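Local coordinates for peridinin-chlorophyll A protein (Amphidinium carterae, PDB 2C9E) that probably serves as a water-soluble light-harvesting antenna, enclosing chlorophyll a and peridinin carotenoids to capture sunlight in the blue-green range, at residues A[216-221]-A[289-294]; A[31-36]-A[205-210]; A[56-61]-A[102-107]; A[49-54]-A[110-115]. One frame throughout, in Å; residues are numbered along the deposited sequence.

Interaction 1 (A[216-221]-A[289-294]). With CLA (chlorophyll a), chain C.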
# COMPACT_ATOMS: atom_id res chain seq x y z
N LYS A 216 10.15 8.17 13.38
CA LYS A 216 9.78 7.11 14.33
C LYS A 216 8.31 6.95 14.45
O LYS A 216 7.80 5.84 14.52
CB LYS A 216 10.38 7.34 15.72
CG LYS A 216 11.87 6.99 15.81
CD LYS A 216 12.29 6.91 17.28
CE LYS A 216 13.80 6.63 17.42
NZ LYS A 216 14.25 6.57 18.87
N MET A 217 7.60 8.08 14.49
CA MET A 217 6.16 7.99 14.63
C MET A 217 5.55 7.41 13.34
O MET A 217 4.53 6.66 13.37
CB MET A 217 5.55 9.37 14.94
CG MET A 217 4.07 9.22 15.21
SD MET A 217 3.27 10.66 15.76
CE MET A 217 3.98 10.66 17.42
N MET A 218 6.17 7.74 12.21
CA MET A 218 5.67 7.22 10.91
C MET A 218 5.87 5.68 10.82
O MET A 218 4.95 4.92 10.40
CB MET A 218 6.40 7.95 9.77
CG MET A 218 6.09 7.44 8.35
SD MET A 218 4.39 7.57 7.82
CE MET A 218 4.17 9.31 7.45
N ALA A 219 7.07 5.21 11.20
CA ALA A 219 7.33 3.74 11.18
C ALA A 219 6.31 3.06 12.12
O ALA A 219 5.79 1.96 11.84
CB ALA A 219 8.79 3.41 11.64
N ASP A 220 6.02 3.71 13.23
CA ASP A 220 5.08 3.15 14.19
C ASP A 220 3.70 3.12 13.61
O ASP A 220 2.92 2.18 13.83
CB ASP A 220 5.05 3.94 15.49
CG ASP A 220 4.18 3.25 16.53
OD1 ASP A 220 4.57 2.14 16.93
OD2 ASP A 220 3.09 3.75 16.90
N GLY A 221 3.37 4.18 12.89
CA GLY A 221 2.07 4.22 12.24
C GLY A 221 1.95 3.10 11.22
O GLY A 221 0.94 2.40 11.14
N ALA A 289 -2.32 7.63 14.79
CA ALA A 289 -1.05 6.94 14.69
C ALA A 289 -0.00 7.57 13.82
O ALA A 289 1.17 7.39 14.08
CB ALA A 289 -1.28 5.48 14.24
N PHE A 290 -0.40 8.31 12.79
CA PHE A 290 0.58 8.92 11.89
C PHE A 290 0.94 10.37 12.24
O PHE A 290 0.13 11.12 12.76
CB PHE A 290 0.06 8.85 10.44
CG PHE A 290 0.06 7.47 9.90
CD1 PHE A 290 -0.97 6.58 10.22
CD2 PHE A 290 1.14 7.01 9.19
CE1 PHE A 290 -0.90 5.24 9.83
CE2 PHE A 290 1.23 5.68 8.79
CZ PHE A 290 0.20 4.78 9.12
N PRO A 291 2.18 10.77 11.95
CA PRO A 291 2.51 12.17 12.28
C PRO A 291 1.80 13.15 11.32
O PRO A 291 1.59 12.82 10.17
CB PRO A 291 4.03 12.20 12.17
CG PRO A 291 4.29 11.18 11.09
CD PRO A 291 3.33 10.05 11.39
N GLY A 292 1.41 14.30 11.84
CA GLY A 292 0.72 15.32 11.06
C GLY A 292 -0.64 14.96 10.44
O GLY A 292 -1.06 15.62 9.52
N ASN A 293 -1.34 13.95 10.91
CA ASN A 293 -2.61 13.63 10.28
C ASN A 293 -3.71 14.64 10.50
O ASN A 293 -4.49 14.87 9.60
CB ASN A 293 -3.10 12.25 10.70
CG ASN A 293 -4.32 11.81 9.92
OD1 ASN A 293 -4.34 11.90 8.67
ND2 ASN A 293 -5.36 11.33 10.64
N ALA A 294 -3.79 15.22 11.69
CA ALA A 294 -4.82 16.21 11.98
C ALA A 294 -4.68 17.38 11.04
O ALA A 294 -5.67 17.89 10.56
CB ALA A 294 -4.72 16.69 13.43
MG CLA C . -8.33 3.79 0.23
CHA CLA C . -8.95 5.36 3.31
CHB CLA C . -7.68 6.88 -1.17
CHC CLA C . -6.82 2.25 -2.50
CHD CLA C . -8.16 0.77 1.99
NA CLA C . -8.47 5.85 0.93
C1A CLA C . -8.75 6.26 2.24
C2A CLA C . -8.64 7.77 2.35
C3A CLA C . -8.47 8.22 0.91
C4A CLA C . -8.16 6.94 0.14
CMA CLA C . -9.80 8.81 0.39
CAA CLA C . -7.43 8.18 3.19
CBA CLA C . -7.41 9.67 3.52
CGA CLA C . -6.10 10.11 4.17
O1A CLA C . -5.95 11.31 4.43
O2A CLA C . -5.02 9.17 4.48
NB CLA C . -7.52 4.44 -1.57
C1B CLA C . -7.40 5.77 -1.94
C2B CLA C . -7.01 5.82 -3.33
C3B CLA C . -6.78 4.54 -3.74
C4B CLA C . -7.03 3.66 -2.59
CMB CLA C . -6.94 7.11 -4.23
CAB CLA C . -6.37 4.44 -5.14
CBB CLA C . -6.12 3.24 -5.70
NC CLA C . -7.61 1.85 -0.17
C1C CLA C . -7.09 1.42 -1.38
C2C CLA C . -6.94 -0.03 -1.33
C3C CLA C . -7.31 -0.44 -0.09
C4C CLA C . -7.72 0.75 0.65
CMC CLA C . -6.44 -0.96 -2.44
CAC CLA C . -7.32 -1.85 0.46
CBC CLA C . -8.70 -2.56 0.18
ND CLA C . -8.49 3.18 2.16
C1D CLA C . -8.55 1.92 2.70
C2D CLA C . -9.18 1.95 4.00
C3D CLA C . -9.35 3.25 4.28
C4D CLA C . -8.91 4.00 3.15
CMD CLA C . -9.51 0.70 4.89
CAD CLA C . -9.71 4.21 5.29
OBD CLA C . -10.37 4.08 6.34
CBD CLA C . -9.27 5.57 4.82
CGD CLA C . -10.44 6.51 5.00
O1D CLA C . -11.23 6.70 4.08
O2D CLA C . -10.64 7.09 6.21
CED CLA C . -11.76 7.77 6.43
C1 CLA C . -3.83 9.72 5.10
C2 CLA C . -2.95 8.66 5.29
C3 CLA C . -2.10 8.36 6.35
C4 CLA C . -1.95 9.27 7.63
C5 CLA C . -1.20 7.06 6.37
C6 CLA C . -1.26 6.19 5.07
C7 CLA C . -0.53 4.83 5.22
C8 CLA C . -0.60 3.88 4.00
C9 CLA C . -0.18 2.45 4.41
C10 CLA C . 0.35 4.42 2.90
C11 CLA C . 0.67 3.44 1.75
C12 CLA C . 1.39 4.14 0.59
C13 CLA C . 2.66 4.93 0.95
C14 CLA C . 3.05 5.98 -0.07
C15 CLA C . 3.82 3.94 1.16
C16 CLA C . 4.30 3.16 -0.06
C17 CLA C . 5.15 2.02 0.41
C18 CLA C . 5.84 1.22 -0.69
C19 CLA C . 6.66 0.11 -0.08
C20 CLA C . 6.75 2.13 -1.50
O HOH W 1 1.94 6.09 16.59
O HOH W 2 -10.25 3.47 -0.64
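Met218 turns CG anti to its backbone N (chi1 174°) and then bends twice, while Phe290 holds its ring anti to its own carbonyl carbon (chi1 -70°), so that sulfur and ring edge converge. The result is a Met-aromatic contact between helix 215-231 and the turn leading into helix 293-302, within the all-helical pigment shell of the C-terminal half. Met218 SD lies in the ring plane, 88° off its normal and 3.6 Å from Phe290 CD2. One ring face rests on backbone: Gly221 CA makes a CH-pi contact 3.9 Å from the Phe290 ring centroid, and a beta carbon at this position would collide with CE2. The opposite face carries the chlorophyll phytyl tail, whose C5 sits over the centre, 3.5 Å above the Phe290 ring plane. An alanine in place of Phe290 would probably cost the helix this sulfur and CH-pi packing and loosen the wall against the tail. Pro291 then presses its ring on the helix, with CD 3.7 Å from Met218 CA, while Met217, sliding past in the opposite direction, brings SD to 3.9 Å from Pro291 CA. Phe290 to Asn293 form a type II beta turn, in which Gly292 takes the positive phi and stands at the N-cap position of helix 293-302. Asn293 OD1 also touches the chlorophyll, at C4. Polar contact between the segments runs through one water, which donates to Asp220 OD2 at 2.6 Å and to Ala289 O at 2.9 Å.

Interaction 2 (A[31-36]-A[205-210]). With PID (peridinin), chain H.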
# COMPACT_ATOMS: atom_id res chain seq x y z
N LYS A 31 9.88 11.56 -2.81
CA LYS A 31 9.58 12.58 -3.84
C LYS A 31 9.05 11.93 -5.10
O LYS A 31 8.19 12.51 -5.77
CB LYS A 31 10.82 13.43 -4.18
CG LYS A 31 11.34 14.15 -2.96
CD LYS A 31 12.68 14.82 -3.18
CE LYS A 31 13.01 15.70 -2.00
NZ LYS A 31 14.08 16.62 -2.40
N TYR A 32 9.56 10.74 -5.44
CA TYR A 32 9.01 10.10 -6.63
C TYR A 32 7.52 9.73 -6.43
O TYR A 32 6.72 10.00 -7.30
CB TYR A 32 9.79 8.84 -6.97
CG TYR A 32 9.08 7.95 -7.94
CD1 TYR A 32 9.19 8.18 -9.32
CD2 TYR A 32 8.24 6.92 -7.49
CE1 TYR A 32 8.47 7.40 -10.23
CE2 TYR A 32 7.50 6.12 -8.41
CZ TYR A 32 7.62 6.36 -9.78
OH TYR A 32 6.94 5.58 -10.72
N ILE A 33 7.16 9.14 -5.29
CA ILE A 33 5.75 8.77 -5.07
C ILE A 33 4.86 10.01 -5.07
O ILE A 33 3.81 10.03 -5.70
CB ILE A 33 5.55 8.01 -3.76
CG1 ILE A 33 6.38 6.73 -3.77
CG2 ILE A 33 4.07 7.69 -3.59
CD1 ILE A 33 6.51 6.03 -2.44
N ALA A 34 5.32 11.06 -4.38
CA ALA A 34 4.64 12.33 -4.29
C ALA A 34 4.34 12.93 -5.65
O ALA A 34 3.25 13.47 -5.84
CB ALA A 34 5.46 13.31 -3.52
N ASP A 35 5.30 12.86 -6.58
CA ASP A 35 5.08 13.46 -7.89
C ASP A 35 4.82 12.51 -9.04
O ASP A 35 4.59 12.97 -10.16
CB ASP A 35 6.26 14.34 -8.33
CG ASP A 35 6.62 15.42 -7.32
OD1 ASP A 35 5.74 15.95 -6.58
OD2 ASP A 35 7.83 15.76 -7.30
N ALA A 36 4.83 11.20 -8.79
CA ALA A 36 4.67 10.26 -9.90
C ALA A 36 3.49 10.49 -10.86
O ALA A 36 3.65 10.40 -12.07
CB ALA A 36 4.64 8.88 -9.39
N LYS A 205 1.93 16.34 -0.94
CA LYS A 205 2.84 17.01 -0.05
C LYS A 205 3.06 16.18 1.22
O LYS A 205 4.20 16.10 1.68
CB LYS A 205 2.37 18.44 0.26
CG LYS A 205 3.33 19.24 1.16
CD LYS A 205 4.86 19.06 0.87
CE LYS A 205 5.50 20.06 -0.15
NZ LYS A 205 5.22 19.85 -1.63
N TYR A 206 2.00 15.54 1.74
CA TYR A 206 2.11 14.70 2.94
C TYR A 206 3.10 13.55 2.70
O TYR A 206 4.04 13.32 3.48
CB TYR A 206 0.73 14.13 3.30
CG TYR A 206 0.74 13.34 4.59
CD1 TYR A 206 0.78 13.99 5.82
CD2 TYR A 206 0.82 11.94 4.58
CE1 TYR A 206 0.92 13.27 7.02
CE2 TYR A 206 0.95 11.20 5.78
CZ TYR A 206 1.00 11.88 6.99
OH TYR A 206 1.10 11.17 8.17
N ILE A 207 2.92 12.83 1.59
CA ILE A 207 3.80 11.74 1.26
C ILE A 207 5.26 12.20 1.11
O ILE A 207 6.19 11.53 1.57
CB ILE A 207 3.33 11.08 -0.06
CG1 ILE A 207 1.97 10.37 0.18
CG2 ILE A 207 4.42 10.18 -0.63
CD1 ILE A 207 1.33 9.83 -1.11
N GLU A 208 5.46 13.34 0.48
CA GLU A 208 6.81 13.88 0.29
C GLU A 208 7.57 14.30 1.57
O GLU A 208 8.80 14.07 1.72
CB GLU A 208 6.73 15.11 -0.60
CG GLU A 208 8.08 15.60 -1.04
CD GLU A 208 8.07 17.01 -1.62
OE1 GLU A 208 7.07 17.44 -2.26
OE2 GLU A 208 9.09 17.68 -1.43
N THR A 209 6.84 14.90 2.50
CA THR A 209 7.47 15.45 3.68
C THR A 209 7.09 14.91 5.05
O THR A 209 7.77 15.22 6.01
CB THR A 209 7.16 16.96 3.77
OG1 THR A 209 5.75 17.10 3.96
CG2 THR A 209 7.54 17.73 2.45
N ALA A 210 6.02 14.15 5.16
CA ALA A 210 5.56 13.70 6.47
C ALA A 210 6.57 12.93 7.29
O ALA A 210 6.88 13.28 8.42
CB ALA A 210 4.29 12.88 6.32
C1 PID H . -12.48 17.78 9.59
C2 PID H . -12.89 18.68 10.76
C3 PID H . -14.24 18.25 11.33
C4 PID H . -15.29 18.28 10.22
C5 PID H . -15.04 17.30 9.07
C6 PID H . -13.55 17.14 8.70
C7 PID H . -13.29 16.84 7.36
C8 PID H . -12.56 15.74 6.93
C9 PID H . -12.28 15.40 5.60
C10 PID H . -12.66 16.07 4.44
C11 PID H . -11.50 14.39 5.22
C12 PID H . -11.35 14.42 3.90
C13 PID H . -10.46 13.61 3.20
C14 PID H . -10.20 13.58 1.83
C15 PID H . -9.22 12.71 1.35
C16 PID H . -8.79 12.60 0.02
C17 PID H . -7.78 11.70 -0.30
C18 PID H . -7.25 11.57 -1.58
C19 PID H . -6.23 10.66 -1.87
C20 PID H . -5.65 10.59 -3.14
C21 PID H . -4.61 9.73 -3.50
C22 PID H . -4.10 9.86 -4.79
C23 PID H . -3.10 9.21 -5.32
C24 PID H . -2.01 8.73 -5.87
C25 PID H . -1.96 7.45 -6.72
C26 PID H . -0.63 6.69 -6.56
C27 PID H . 0.58 7.62 -6.67
C28 PID H . 0.49 8.63 -5.52
C29 PID H . -0.71 9.54 -5.73
C30 PID H . 2.39 6.38 -7.62
C31 PID H . 3.75 5.69 -7.50
CM1 PID H . -11.15 18.20 8.94
CM2 PID H . -15.86 17.84 7.90
CM3 PID H . -15.59 15.93 9.47
CM4 PID H . -11.00 14.46 0.85
CM5 PID H . -4.10 8.63 -2.56
CM6 PID H . -3.12 6.52 -6.32
CM7 PID H . -2.12 7.86 -8.19
CM8 PID H . -0.82 10.53 -4.56
O1 PID H . -12.79 16.39 9.67
O2 PID H . -14.64 19.26 12.27
O3 PID H . -13.39 17.05 4.36
O4 PID H . -12.08 15.45 3.37
O5 PID H . -0.47 10.25 -6.95
O6 PID H . 1.84 6.94 -6.51
O7 PID H . 1.81 6.43 -8.71
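Lys205 starts from a CB that points away from helix 28-39, but its chain curls back along its own helix until NZ forms a salt bridge with Glu208 OE1 at 3.1 Å, meeting the carboxylate from above its plane. Tyr206 leads its ring off the interface, and its OH is hydrogen-bonded to Pro291 O. Ile207 is the apolar centre: CG2, anti to the backbone N, meets Ile33 CG2 at 3.9 Å, the two side chains crossing at about a right angle, and also lies 4.0 Å from Ala34 N. Here segments 31-36 and 205-210 form an antiparallel helix pair, axes 7.9 Å apart at an angle of 172°, which joins the N-terminal and C-terminal halves of the protein. The acetylated ring end of a peridinin lies against one side of the pair: Ile207 CD1 approaches its CM8, Ile33 O comes 3.6 Å from its C28, and Ala36 CB packs on the acetate carbon C30. Glu208 sets its CB 3.7 Å from Ala34 CB and, with an extended chain, crosses Lys31 obliquely, CG to CG. The charged ends do not pair, since Lys31 NZ stays 5.2 Å from Glu208 OE2. Ser26 OG is hydrogen-bonded to Glu208 O. Thr209 folds OG1 back onto Lys205 O at 2.9 Å, so that this carbonyl accepts from both the hydroxyl and the backbone N of Thr209. Ala210 closes the segment against Met218 of helix 215-231.

Interaction 3 (A[56-61]-A[102-107]); sequences LTMDPK and ASADKQ
Two nearly straight hydrogen bonds exchanged between hydroxyls and backbone amides join the segments. Asp105 N donates to Thr57 OG1 at 3.1 Å with an angle of 179°, and Asp59 N donates to Ser103 OG at 3.0 Å with an angle of 174°. Each hydroxyl thus grips the amide of the other segment's N-cap residue. Between them Met58 CG lies on Ala104 CB at 3.8 Å, and Thr57 CG2 packs against Asp105 CB, 3.7 Å away. Thr57 OG1 and Ser103 OG both occupy the crowded position between backbone N and carbonyl carbon; from there Thr57 OG1 is also hydrogen-bonded to Val54 O and Ser103 OG to Met100 O, tying both hydroxyls to the preceding helical turns. A valine in place of Thr57 would probably forfeit the bond to Asp105 N and the tie to Val54 O, so that this amide would lose its acceptor in segment 56-61. The aspartates cap the helices that follow: Asp59 OD1 accepts from Lys61 N at 3.0 Å, above its carboxylate plane, and forms a salt bridge with Lys61 NZ through a weak hydrogen bond, while Asp105 OD1 takes Lys108 N. The contact therefore couples two helix-to-helix connections, 41-55 to 60-77 and 87-102 to 106-111. Phe109 of helix 106-111 covers Met58 and Ala104, Leu62 of helix 60-77 touches Ser103, and Leu56 packs on helix 234-251, all without any beta strand.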
# COMPACT_ATOMS: atom_id res chain seq x y z
N LEU A 56 -3.61 -9.94 -6.13
CA LEU A 56 -4.77 -10.83 -6.13
C LEU A 56 -4.46 -12.20 -6.71
O LEU A 56 -5.30 -13.08 -6.68
CB LEU A 56 -5.94 -10.18 -6.87
CG LEU A 56 -6.79 -9.22 -6.03
CD1 LEU A 56 -7.88 -8.53 -6.87
CD2 LEU A 56 -7.44 -9.97 -4.92
N THR A 57 -3.25 -12.41 -7.21
CA THR A 57 -2.89 -13.72 -7.77
C THR A 57 -2.07 -14.54 -6.76
O THR A 57 -1.85 -15.73 -6.95
CB THR A 57 -2.03 -13.62 -9.06
OG1 THR A 57 -0.78 -12.96 -8.77
CG2 THR A 57 -2.78 -12.87 -10.16
N MET A 58 -1.64 -13.89 -5.68
CA MET A 58 -0.81 -14.51 -4.64
C MET A 58 -1.56 -15.39 -3.65
O MET A 58 -2.77 -15.26 -3.46
CB MET A 58 -0.08 -13.41 -3.87
CG MET A 58 0.94 -12.63 -4.73
SD MET A 58 1.57 -11.12 -3.90
CE MET A 58 2.82 -10.57 -5.07
N ASP A 59 -0.80 -16.26 -3.00
CA ASP A 59 -1.32 -17.16 -1.99
C ASP A 59 -1.55 -16.34 -0.70
O ASP A 59 -0.61 -15.89 -0.05
CB ASP A 59 -0.27 -18.23 -1.77
CG ASP A 59 -0.67 -19.25 -0.73
OD1 ASP A 59 -1.60 -19.01 0.06
OD2 ASP A 59 -0.01 -20.30 -0.70
N PRO A 60 -2.82 -16.15 -0.30
CA PRO A 60 -3.04 -15.37 0.91
C PRO A 60 -2.19 -15.77 2.13
O PRO A 60 -1.81 -14.91 2.95
CB PRO A 60 -4.55 -15.52 1.16
CG PRO A 60 -5.13 -15.80 -0.24
CD PRO A 60 -4.08 -16.71 -0.84
N LYS A 61 -1.92 -17.06 2.29
CA LYS A 61 -1.12 -17.49 3.45
C LYS A 61 0.26 -16.85 3.42
O LYS A 61 0.80 -16.42 4.45
CB LYS A 61 -0.98 -19.03 3.51
CG LYS A 61 -2.27 -19.79 3.95
CD LYS A 61 -2.88 -20.68 2.81
CE LYS A 61 -3.87 -19.89 1.89
NZ LYS A 61 -4.18 -20.55 0.59
N ALA A 102 6.88 -16.17 -5.23
CA ALA A 102 6.88 -17.46 -5.92
C ALA A 102 5.42 -17.91 -6.17
O ALA A 102 5.14 -18.68 -7.07
CB ALA A 102 7.64 -18.51 -5.08
N SER A 103 4.48 -17.42 -5.38
CA SER A 103 3.09 -17.81 -5.60
C SER A 103 2.36 -16.89 -6.58
O SER A 103 1.22 -17.13 -6.91
CB SER A 103 2.32 -17.81 -4.28
OG SER A 103 2.10 -16.48 -3.82
N ALA A 104 3.01 -15.83 -7.04
CA ALA A 104 2.33 -14.89 -7.92
C ALA A 104 2.30 -15.30 -9.39
O ALA A 104 3.16 -16.08 -9.87
CB ALA A 104 2.98 -13.47 -7.77
N ASP A 105 1.31 -14.75 -10.11
CA ASP A 105 1.23 -14.99 -11.54
C ASP A 105 2.53 -14.37 -12.05
O ASP A 105 2.74 -13.17 -11.84
CB ASP A 105 0.07 -14.25 -12.15
CG ASP A 105 0.06 -14.36 -13.64
OD1 ASP A 105 0.82 -13.66 -14.36
OD2 ASP A 105 -0.72 -15.21 -14.10
N LYS A 106 3.36 -15.15 -12.72
CA LYS A 106 4.67 -14.66 -13.17
C LYS A 106 4.70 -13.51 -14.13
O LYS A 106 5.52 -12.58 -13.95
CB LYS A 106 5.51 -15.80 -13.78
CG LYS A 106 6.17 -16.73 -12.77
CD LYS A 106 6.39 -18.15 -13.31
CE LYS A 106 7.30 -18.17 -14.52
NZ LYS A 106 7.23 -19.45 -15.27
N GLN A 107 3.85 -13.55 -15.16
CA GLN A 107 3.85 -12.47 -16.16
C GLN A 107 3.35 -11.17 -15.56
O GLN A 107 3.89 -10.12 -15.84
CB GLN A 107 2.95 -12.78 -17.38
CG GLN A 107 2.91 -14.22 -17.87
CD GLN A 107 1.82 -14.44 -18.98
OE1 GLN A 107 1.74 -15.52 -19.57
NE2 GLN A 107 1.00 -13.41 -19.24

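Interaction 4 (A[49-54]-A[110-115]); sequences EKLLEV and AALRTA. With PID (peridinin), chain E.
Apolar packing centres on Leu112, whose CG stands anti to the carbonyl carbon and which forks against helix 41-55. Its CD1 meets Val54 CG2 tip to tip at 3.6 Å and Leu51 CD1 at 3.9 Å. The other branch turns to the backbone, with Leu112 CD2 3.9 Å from Leu51 N. Beside it, Lys50 CD passes Ala115 CB at 4.4 Å, an aliphatic contact made while the amine end leads away. Pigment contacts continue from the same side chains. In the all-helical shell of the N-terminal half, helix 41-55 and segment 110-115 together line one peridinin along its polyene: Leu51 CD1 lies 3.5 Å from peridinin C20, and Leu112 CD1 3.6 Å from peridinin C17. Further along, Arg113 sets CD 3.5 Å from peridinin C9. Its chain bends at chi3, and the guanidinium is sandwiched between Thr114 CG2 over the centre of one face and peridinin CM1 over the rim of the other. No hydrogen bond crosses the segments; Arg113 NH1 is hydrogen-bonded to the galactolipid, and Ala115 O to Gln43 NE2.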
# COMPACT_ATOMS: atom_id res chain seq x y z
N GLU A 49 -3.59 -0.23 -10.51
CA GLU A 49 -4.52 -1.27 -10.85
C GLU A 49 -3.75 -2.61 -11.07
O GLU A 49 -4.21 -3.67 -10.65
CB GLU A 49 -5.27 -0.92 -12.15
CG GLU A 49 -6.30 -1.96 -12.51
CD GLU A 49 -6.80 -1.86 -13.95
OE1 GLU A 49 -7.03 -0.75 -14.45
OE2 GLU A 49 -6.99 -2.93 -14.57
N LYS A 50 -2.61 -2.56 -11.73
CA LYS A 50 -1.86 -3.79 -11.98
C LYS A 50 -1.25 -4.29 -10.69
O LYS A 50 -1.18 -5.50 -10.42
CB LYS A 50 -0.78 -3.54 -13.05
CG LYS A 50 -1.41 -3.23 -14.42
CD LYS A 50 -0.40 -2.83 -15.43
CE LYS A 50 -0.94 -3.09 -16.81
NZ LYS A 50 -1.55 -4.49 -16.91
N LEU A 51 -0.81 -3.37 -9.86
CA LEU A 51 -0.23 -3.78 -8.57
C LEU A 51 -1.24 -4.63 -7.71
O LEU A 51 -0.90 -5.68 -7.08
CB LEU A 51 0.20 -2.52 -7.82
CG LEU A 51 0.86 -2.71 -6.46
CD1 LEU A 51 2.25 -3.32 -6.65
CD2 LEU A 51 0.92 -1.33 -5.73
N LEU A 52 -2.47 -4.15 -7.65
CA LEU A 52 -3.51 -4.81 -6.88
C LEU A 52 -3.88 -6.13 -7.57
O LEU A 52 -4.08 -7.15 -6.88
CB LEU A 52 -4.72 -3.89 -6.80
CG LEU A 52 -4.53 -2.57 -6.03
CD1 LEU A 52 -5.86 -1.71 -6.04
CD2 LEU A 52 -4.10 -2.88 -4.62
N GLU A 53 -3.99 -6.13 -8.91
CA GLU A 53 -4.30 -7.39 -9.60
C GLU A 53 -3.21 -8.44 -9.27
O GLU A 53 -3.54 -9.58 -8.90
CB GLU A 53 -4.39 -7.16 -11.11
CG GLU A 53 -5.64 -6.41 -11.53
CD GLU A 53 -5.55 -5.83 -12.95
OE1 GLU A 53 -4.43 -5.67 -13.49
OE2 GLU A 53 -6.59 -5.52 -13.55
N VAL A 54 -1.92 -8.05 -9.32
CA VAL A 54 -0.88 -9.04 -9.01
C VAL A 54 -1.04 -9.55 -7.60
O VAL A 54 -0.94 -10.76 -7.34
CB VAL A 54 0.60 -8.45 -9.21
CG1 VAL A 54 1.67 -9.52 -8.95
CG2 VAL A 54 0.76 -8.00 -10.65
N ALA A 110 6.12 -9.82 -13.17
CA ALA A 110 7.27 -9.26 -13.90
C ALA A 110 6.90 -7.96 -14.62
O ALA A 110 7.76 -7.09 -14.87
CB ALA A 110 7.79 -10.26 -14.92
N ALA A 111 5.63 -7.81 -14.94
CA ALA A 111 5.24 -6.59 -15.62
C ALA A 111 5.25 -5.34 -14.73
O ALA A 111 5.26 -4.24 -15.23
CB ALA A 111 3.89 -6.76 -16.28
N LEU A 112 5.28 -5.49 -13.42
CA LEU A 112 5.31 -4.30 -12.57
C LEU A 112 6.57 -3.49 -12.73
O LEU A 112 6.60 -2.29 -12.37
CB LEU A 112 5.09 -4.66 -11.10
CG LEU A 112 3.57 -4.86 -10.91
CD1 LEU A 112 3.26 -5.62 -9.58
CD2 LEU A 112 2.92 -3.44 -10.87
N ARG A 113 7.63 -4.11 -13.27
CA ARG A 113 8.92 -3.43 -13.46
C ARG A 113 8.82 -2.19 -14.34
O ARG A 113 9.51 -1.21 -14.12
CB ARG A 113 9.92 -4.38 -14.14
CG ARG A 113 11.30 -3.76 -14.44
CD ARG A 113 12.24 -4.84 -14.98
NE ARG A 113 11.84 -5.21 -16.35
CZ ARG A 113 12.22 -4.57 -17.45
NH1 ARG A 113 13.06 -3.50 -17.35
NH2 ARG A 113 11.75 -4.97 -18.65
N THR A 114 7.98 -2.25 -15.36
CA THR A 114 7.82 -1.15 -16.31
C THR A 114 6.46 -0.47 -16.21
O THR A 114 6.11 0.35 -17.06
CB THR A 114 7.98 -1.68 -17.79
OG1 THR A 114 6.93 -2.63 -18.07
CG2 THR A 114 9.28 -2.43 -17.97
N ALA A 115 5.67 -0.80 -15.20
CA ALA A 115 4.36 -0.21 -15.10
C ALA A 115 4.26 1.22 -14.57
O ALA A 115 3.48 2.03 -15.07
CB ALA A 115 3.46 -1.13 -14.30
C1 PID E . 15.73 -8.11 -16.64
C2 PID E . 17.00 -8.50 -17.41
C3 PID E . 17.17 -10.02 -17.39
C4 PID E . 17.32 -10.45 -15.93
C5 PID E . 16.01 -10.29 -15.14
C6 PID E . 15.26 -8.99 -15.48
C7 PID E . 14.54 -8.43 -14.42
C8 PID E . 13.16 -8.45 -14.27
C9 PID E . 12.52 -7.87 -13.18
C10 PID E . 13.14 -7.22 -12.12
C11 PID E . 11.20 -7.85 -12.95
C12 PID E . 10.98 -7.23 -11.79
C13 PID E . 9.74 -7.12 -11.16
C14 PID E . 9.48 -6.50 -9.93
C15 PID E . 8.17 -6.53 -9.45
C16 PID E . 7.71 -6.02 -8.23
C17 PID E . 6.38 -6.22 -7.85
C18 PID E . 5.89 -5.82 -6.61
C19 PID E . 4.58 -6.08 -6.20
C20 PID E . 4.15 -5.71 -4.93
C21 PID E . 2.89 -5.96 -4.38
C22 PID E . 2.61 -5.55 -3.08
C23 PID E . 1.47 -5.74 -2.45
C24 PID E . 0.34 -5.93 -1.81
C25 PID E . 0.09 -7.17 -0.93
C26 PID E . -1.20 -7.86 -1.38
C27 PID E . -2.40 -6.90 -1.48
C28 PID E . -2.08 -5.72 -2.41
C29 PID E . -0.82 -4.95 -1.99
C30 PID E . -4.17 -8.52 -1.41
C31 PID E . -5.27 -9.30 -2.13
CM1 PID E . 15.47 -6.61 -16.59
CM2 PID E . 16.41 -10.34 -13.66
CM3 PID E . 15.13 -11.51 -15.44
CM4 PID E . 10.60 -5.88 -9.10
CM5 PID E . 1.82 -6.70 -5.20
CM6 PID E . 1.25 -8.16 -1.04
CM7 PID E . -0.06 -6.76 0.54
CM8 PID E . -0.48 -3.90 -3.04
O1 PID E . 14.60 -8.99 -16.75
O2 PID E . 18.35 -10.38 -18.12
O3 PID E . 14.35 -7.04 -11.97
O4 PID E . 12.17 -6.82 -11.25
O5 PID E . -1.08 -4.30 -0.74
O6 PID E . -3.46 -7.61 -2.14
O7 PID E . -3.95 -8.72 -0.22

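Overall arrangement
All four contacts are largely buried, though interactions 1 and 2 each include an exposed side chain, Met217 and Lys31. These two adjoin through consecutive helices 201-213 and 215-231, where Tyr206 packs on Met218 and Phe290. Interactions 3 and 4 share helix 106-111 and lie with centres about 12 Å apart in the N-terminal half; interaction 3 lies on the opposite side of the chain's centre from interactions 1 and 2. Interaction 2 alone bridges the two halves, and its long loop encloses interactions 3 and 4. Chemistry follows position: interactions 1, 2 and 4 rely mainly on apolar packing, whereas interaction 3, at helix ends, uses hydroxyl-to-amide hydrogen bonds, although its Met58 also touches a peridinin.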